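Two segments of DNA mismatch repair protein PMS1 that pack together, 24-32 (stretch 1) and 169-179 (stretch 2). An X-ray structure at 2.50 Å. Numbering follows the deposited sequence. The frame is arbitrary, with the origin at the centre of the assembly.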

ATOM      1  N   THR B  24       1.129  23.250   4.439  1.00 31.88           N
ATOM      2  CA  THR B  24       2.569  23.070   4.574  1.00 34.59           C
ATOM      3  C   THR B  24       3.097  21.863   3.822  1.00 34.87           C
ATOM      4  O   THR B  24       4.146  21.941   3.194  1.00 36.39           O
ATOM      5  CB  THR B  24       2.989  22.968   6.064  1.00 37.92           C
ATOM      6  OG1 THR B  24       2.077  22.110   6.764  1.00 38.89           O
ATOM      7  CG2 THR B  24       2.996  24.361   6.716  1.00 35.58           C
ATOM      8  N   ASP B  25       2.386  20.745   3.893  1.00 34.51           N
ATOM      9  CA  ASP B  25       2.807  19.559   3.163  1.00 34.21           C
ATOM     10  C   ASP B  25       1.661  18.613   2.839  1.00 32.80           C
ATOM     11  O   ASP B  25       0.500  18.903   3.124  1.00 32.84           O
ATOM     12  CB  ASP B  25       3.905  18.803   3.917  1.00 35.19           C
ATOM     13  CG  ASP B  25       3.541  18.509   5.360  1.00 37.06           C
ATOM     14  OD1 ASP B  25       2.335  18.495   5.691  1.00 35.14           O
ATOM     15  OD2 ASP B  25       4.482  18.274   6.156  1.00 38.00           O
ATOM     16  N   LEU B  26       2.001  17.480   2.235  1.00 31.50           N
ATOM     17  CA  LEU B  26       1.018  16.485   1.846  1.00 30.69           C
ATOM     18  C   LEU B  26       0.176  16.061   3.038  1.00 31.16           C
ATOM     19  O   LEU B  26      -1.042  15.923   2.932  1.00 29.46           O
ATOM     20  CB  LEU B  26       1.720  15.268   1.243  1.00 30.37           C
ATOM     21  CG  LEU B  26       0.793  14.118   0.848  1.00 30.93           C
ATOM     22  CD1 LEU B  26      -0.096  14.553  -0.307  1.00 30.48           C
ATOM     23  CD2 LEU B  26       1.620  12.900   0.475  1.00 30.18           C
ATOM     24  N   THR B  27       0.832  15.867   4.181  1.00 32.07           N
ATOM     25  CA  THR B  27       0.143  15.450   5.397  1.00 31.12           C
ATOM     26  C   THR B  27      -0.928  16.452   5.835  1.00 31.40           C
ATOM     27  O   THR B  27      -2.031  16.065   6.223  1.00 32.83           O
ATOM     28  CB  THR B  27       1.155  15.236   6.537  1.00 31.09           C
ATOM     29  OG1 THR B  27       2.089  14.219   6.151  1.00 30.02           O
ATOM     30  CG2 THR B  27       0.443  14.809   7.816  1.00 28.08           C
ATOM     31  N   THR B  28      -0.605  17.737   5.778  1.00 31.22           N
ATOM     32  CA  THR B  28      -1.557  18.774   6.167  1.00 30.31           C
ATOM     33  C   THR B  28      -2.733  18.726   5.201  1.00 30.14           C
ATOM     34  O   THR B  28      -3.892  18.809   5.608  1.00 28.59           O
ATOM     35  CB  THR B  28      -0.907  20.173   6.103  1.00 30.71           C
ATOM     36  OG1 THR B  28       0.234  20.199   6.967  1.00 35.49           O
ATOM     37  CG2 THR B  28      -1.882  21.256   6.541  1.00 24.33           C
ATOM     38  N   ALA B  29      -2.434  18.589   3.914  1.00 28.35           N
ATOM     39  CA  ALA B  29      -3.494  18.527   2.921  1.00 28.44           C
ATOM     40  C   ALA B  29      -4.440  17.382   3.262  1.00 28.58           C
ATOM     41  O   ALA B  29      -5.653  17.558   3.260  1.00 29.44           O
ATOM     42  CB  ALA B  29      -2.901  18.335   1.524  1.00 28.77           C
ATOM     43  N   VAL B  30      -3.881  16.215   3.572  1.00 29.32           N
ATOM     44  CA  VAL B  30      -4.685  15.047   3.925  1.00 31.07           C
ATOM     45  C   VAL B  30      -5.537  15.309   5.158  1.00 32.13           C
ATOM     46  O   VAL B  30      -6.715  14.941   5.196  1.00 32.35           O
ATOM     47  CB  VAL B  30      -3.800  13.823   4.207  1.00 31.27           C
ATOM     48  CG1 VAL B  30      -4.665  12.637   4.620  1.00 31.94           C
ATOM     49  CG2 VAL B  30      -2.973  13.486   2.969  1.00 31.49           C
ATOM     50  N   LYS B  31      -4.937  15.927   6.172  1.00 32.52           N
ATOM     51  CA  LYS B  31      -5.678  16.240   7.385  1.00 33.44           C
ATOM     52  C   LYS B  31      -6.936  17.008   7.010  1.00 33.11           C
ATOM     53  O   LYS B  31      -8.036  16.652   7.436  1.00 34.90           O
ATOM     54  CB  LYS B  31      -4.868  17.127   8.316  1.00 35.58           C
ATOM     55  CG  LYS B  31      -3.980  16.436   9.305  1.00 41.71           C
ATOM     56  CD  LYS B  31      -3.432  17.495  10.255  1.00 44.70           C
ATOM     57  CE  LYS B  31      -2.500  16.919  11.301  1.00 50.76           C
ATOM     58  NZ  LYS B  31      -2.045  17.990  12.242  1.00 54.26           N
ATOM     59  N   GLU B  32      -6.757  18.063   6.215  1.00 31.99           N
ATOM     60  CA  GLU B  32      -7.854  18.930   5.783  1.00 31.65           C
ATOM     61  C   GLU B  32      -8.974  18.181   5.075  1.00 32.33           C
ATOM     62  O   GLU B  32     -10.163  18.461   5.296  1.00 31.87           O
ATOM     63  CB  GLU B  32      -7.321  20.046   4.882  1.00 32.65           C
ATOM     64  CG  GLU B  32      -6.285  20.955   5.562  1.00 33.11           C
ATOM     65  CD  GLU B  32      -6.865  21.774   6.707  1.00 35.04           C
ATOM     66  OE1 GLU B  32      -8.016  21.518   7.125  1.00 34.13           O
ATOM     67  OE2 GLU B  32      -6.158  22.679   7.200  1.00 40.00           O
ATOM     68  N   ARG B 169       9.533   9.577   3.394  1.00 39.95           N
ATOM     69  CA  ARG B 169       9.364   9.912   4.802  1.00 41.04           C
ATOM     70  C   ARG B 169       8.040  10.647   4.985  1.00 42.05           C
ATOM     71  O   ARG B 169       7.295  10.374   5.935  1.00 43.87           O
ATOM     72  CB  ARG B 169      10.528  10.782   5.297  1.00 39.74           C
ATOM     73  N   GLN B 170       7.747  11.570   4.069  1.00 41.00           N
ATOM     74  CA  GLN B 170       6.516  12.354   4.125  1.00 38.97           C
ATOM     75  C   GLN B 170       5.286  11.461   4.187  1.00 38.77           C
ATOM     76  O   GLN B 170       4.373  11.697   4.977  1.00 35.89           O
ATOM     77  CB  GLN B 170       6.404  13.265   2.900  1.00 39.48           C
ATOM     78  CG  GLN B 170       5.095  14.083   2.832  1.00 37.54           C
ATOM     79  CD  GLN B 170       4.998  15.140   3.917  1.00 37.68           C
ATOM     80  OE1 GLN B 170       3.907  15.471   4.383  1.00 39.21           O
ATOM     81  NE2 GLN B 170       6.137  15.683   4.318  1.00 35.69           N
ATOM     82  N   PHE B 171       5.266  10.438   3.336  1.00 39.42           N
ATOM     83  CA  PHE B 171       4.143   9.518   3.287  1.00 37.48           C
ATOM     84  C   PHE B 171       3.973   8.846   4.637  1.00 37.97           C
ATOM     85  O   PHE B 171       2.878   8.827   5.196  1.00 38.86           O
ATOM     86  CB  PHE B 171       4.368   8.461   2.220  1.00 37.65           C
ATOM     87  CG  PHE B 171       3.157   7.618   1.938  1.00 38.68           C
ATOM     88  CD1 PHE B 171       2.072   8.149   1.251  1.00 37.90           C
ATOM     89  CD2 PHE B 171       3.113   6.288   2.335  1.00 37.90           C
ATOM     90  CE1 PHE B 171       0.966   7.364   0.957  1.00 39.93           C
ATOM     91  CE2 PHE B 171       2.013   5.493   2.047  1.00 37.69           C
ATOM     92  CZ  PHE B 171       0.938   6.026   1.356  1.00 39.23           C
ATOM     93  N   THR B 172       5.051   8.296   5.172  1.00 36.61           N
ATOM     94  CA  THR B 172       4.943   7.647   6.464  1.00 37.57           C
ATOM     95  C   THR B 172       4.423   8.660   7.480  1.00 36.89           C
ATOM     96  O   THR B 172       3.620   8.312   8.341  1.00 35.41           O
ATOM     97  CB  THR B 172       6.298   7.087   6.959  1.00 39.32           C
ATOM     98  OG1 THR B 172       6.885   6.271   5.935  1.00 39.87           O
ATOM     99  CG2 THR B 172       6.082   6.226   8.204  1.00 39.88           C
ATOM    100  N   LYS B 173       4.869   9.912   7.394  1.00 35.89           N
ATOM    101  CA  LYS B 173       4.371  10.905   8.343  1.00 36.05           C
ATOM    102  C   LYS B 173       2.869  11.050   8.125  1.00 37.61           C
ATOM    103  O   LYS B 173       2.083  11.135   9.073  1.00 38.66           O
ATOM    104  CB  LYS B 173       5.024  12.266   8.138  1.00 33.77           C
ATOM    105  CG  LYS B 173       4.349  13.347   8.972  1.00 37.86           C
ATOM    106  CD  LYS B 173       4.832  14.756   8.656  1.00 38.65           C
ATOM    107  CE  LYS B 173       4.151  15.757   9.583  1.00 41.82           C
ATOM    108  NZ  LYS B 173       4.431  17.171   9.217  1.00 42.30           N
ATOM    109  N   CYS B 174       2.482  11.074   6.859  1.00 36.43           N
ATOM    110  CA  CYS B 174       1.094  11.197   6.482  1.00 35.44           C
ATOM    111  C   CYS B 174       0.295   9.942   6.854  1.00 35.53           C
ATOM    112  O   CYS B 174      -0.899  10.014   7.133  1.00 34.33           O
ATOM    113  CB  CYS B 174       1.022  11.443   4.984  1.00 37.56           C
ATOM    114  SG  CYS B 174      -0.634  11.561   4.355  1.00 36.96           S
ATOM    115  N   LEU B 175       0.958   8.789   6.856  1.00 35.86           N
ATOM    116  CA  LEU B 175       0.300   7.528   7.198  1.00 34.02           C
ATOM    117  C   LEU B 175      -0.003   7.498   8.685  1.00 32.79           C
ATOM    118  O   LEU B 175      -1.073   7.056   9.121  1.00 31.78           O
ATOM    119  CB  LEU B 175       1.194   6.343   6.841  1.00 35.02           C
ATOM    120  CG  LEU B 175       0.504   4.974   6.841  1.00 36.43           C
ATOM    121  CD1 LEU B 175      -0.696   4.992   5.919  1.00 33.83           C
ATOM    122  CD2 LEU B 175       1.493   3.919   6.396  1.00 38.69           C
ATOM    123  N   THR B 176       0.956   7.976   9.464  1.00 32.78           N
ATOM    124  CA  THR B 176       0.803   8.033  10.910  1.00 32.94           C
ATOM    125  C   THR B 176      -0.477   8.780  11.251  1.00 31.11           C
ATOM    126  O   THR B 176      -1.266   8.336  12.078  1.00 32.20           O
ATOM    127  CB  THR B 176       1.972   8.764  11.540  1.00 33.56           C
ATOM    128  OG1 THR B 176       3.182   8.082  11.206  1.00 36.36           O
ATOM    129  CG2 THR B 176       1.818   8.805  13.043  1.00 38.31           C
ATOM    130  N   VAL B 177      -0.673   9.917  10.598  1.00 29.95           N
ATOM    131  CA  VAL B 177      -1.852  10.728  10.817  1.00 30.50           C
ATOM    132  C   VAL B 177      -3.116  10.010  10.364  1.00 32.83           C
ATOM    133  O   VAL B 177      -4.176  10.176  10.967  1.00 33.30           O
ATOM    134  CB  VAL B 177      -1.736  12.056  10.068  1.00 31.00           C
ATOM    135  CG1 VAL B 177      -3.108  12.713   9.928  1.00 27.29           C
ATOM    136  CG2 VAL B 177      -0.781  12.961  10.804  1.00 28.00           C
ATOM    137  N   ILE B 178      -3.024   9.222   9.299  1.00 32.94           N
ATOM    138  CA  ILE B 178      -4.212   8.518   8.849  1.00 34.28           C
ATOM    139  C   ILE B 178      -4.535   7.426   9.875  1.00 35.29           C
ATOM    140  O   ILE B 178      -5.710   7.163  10.168  1.00 34.44           O
ATOM    141  CB  ILE B 178      -4.023   7.922   7.423  1.00 34.56           C
ATOM    142  CG1 ILE B 178      -4.118   9.038   6.379  1.00 32.27           C
ATOM    143  CG2 ILE B 178      -5.096   6.887   7.135  1.00 35.45           C
ATOM    144  CD1 ILE B 178      -3.824   8.594   4.951  1.00 29.39           C
ATOM    145  N   GLN B 179      -3.498   6.811  10.443  1.00 33.71           N
ATOM    146  CA  GLN B 179      -3.705   5.776  11.454  1.00 34.07           C
ATOM    147  C   GLN B 179      -4.431   6.384  12.654  1.00 34.92           C
ATOM    148  O   GLN B 179      -5.329   5.752  13.235  1.00 36.59           O
ATOM    149  CB  GLN B 179      -2.366   5.171  11.887  1.00 34.90           C
ATOM    150  CG  GLN B 179      -1.635   4.447  10.755  1.00 35.88           C
ATOM    151  CD  GLN B 179      -0.216   4.059  11.117  1.00 38.65           C
ATOM    152  OE1 GLN B 179       0.550   4.872  11.625  1.00 40.95           O
ATOM    153  NE2 GLN B 179       0.148   2.812  10.844  1.00 40.82           N
TER

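The polar centre of the contact is the side-chain carbonyl of Gln170, which reaches the first turn of helix 26-32. There the backbone amides still lack helical acceptors, and Gln170 OE1 supplies one, accepting from Thr27 N at 3.1 Å with a favourable N-H...O angle of 157°. The same oxygen takes a second hydrogen bond from the side chain of Thr27, with OG1 2.8 Å from Gln170 OE1. Next to it, Asp25 uses its carboxylate in two directions. Its OD1 caps the helix by accepting from Thr28 N (3.0 Å), while its OD2 forms a salt bridge with Lys173, whose extended chain places NZ 3.3 Å from Asp25 OD2.

These bonds join two helices that run in nearly the same direction, 25° apart, with their axes approaching to 9.0 Å. The backbones come nearest at Thr27 and Cys174, whose CA atoms lie 4.5 Å apart, and Thr27 fits as a knob among Gln170, Lys173, Cys174 and Val177. Its methyl CG2 meets Val177 CG2 at 3.7 Å. One turn further along, Val30 continues the apolar packing. Val30 CG2 lies 3.3 Å from Cys174 SG, and Val30 CG1 is 4.0 Å from Ile178 CG1. At the flank, Lys31 CG lies 3.9 Å from Val177 CG1.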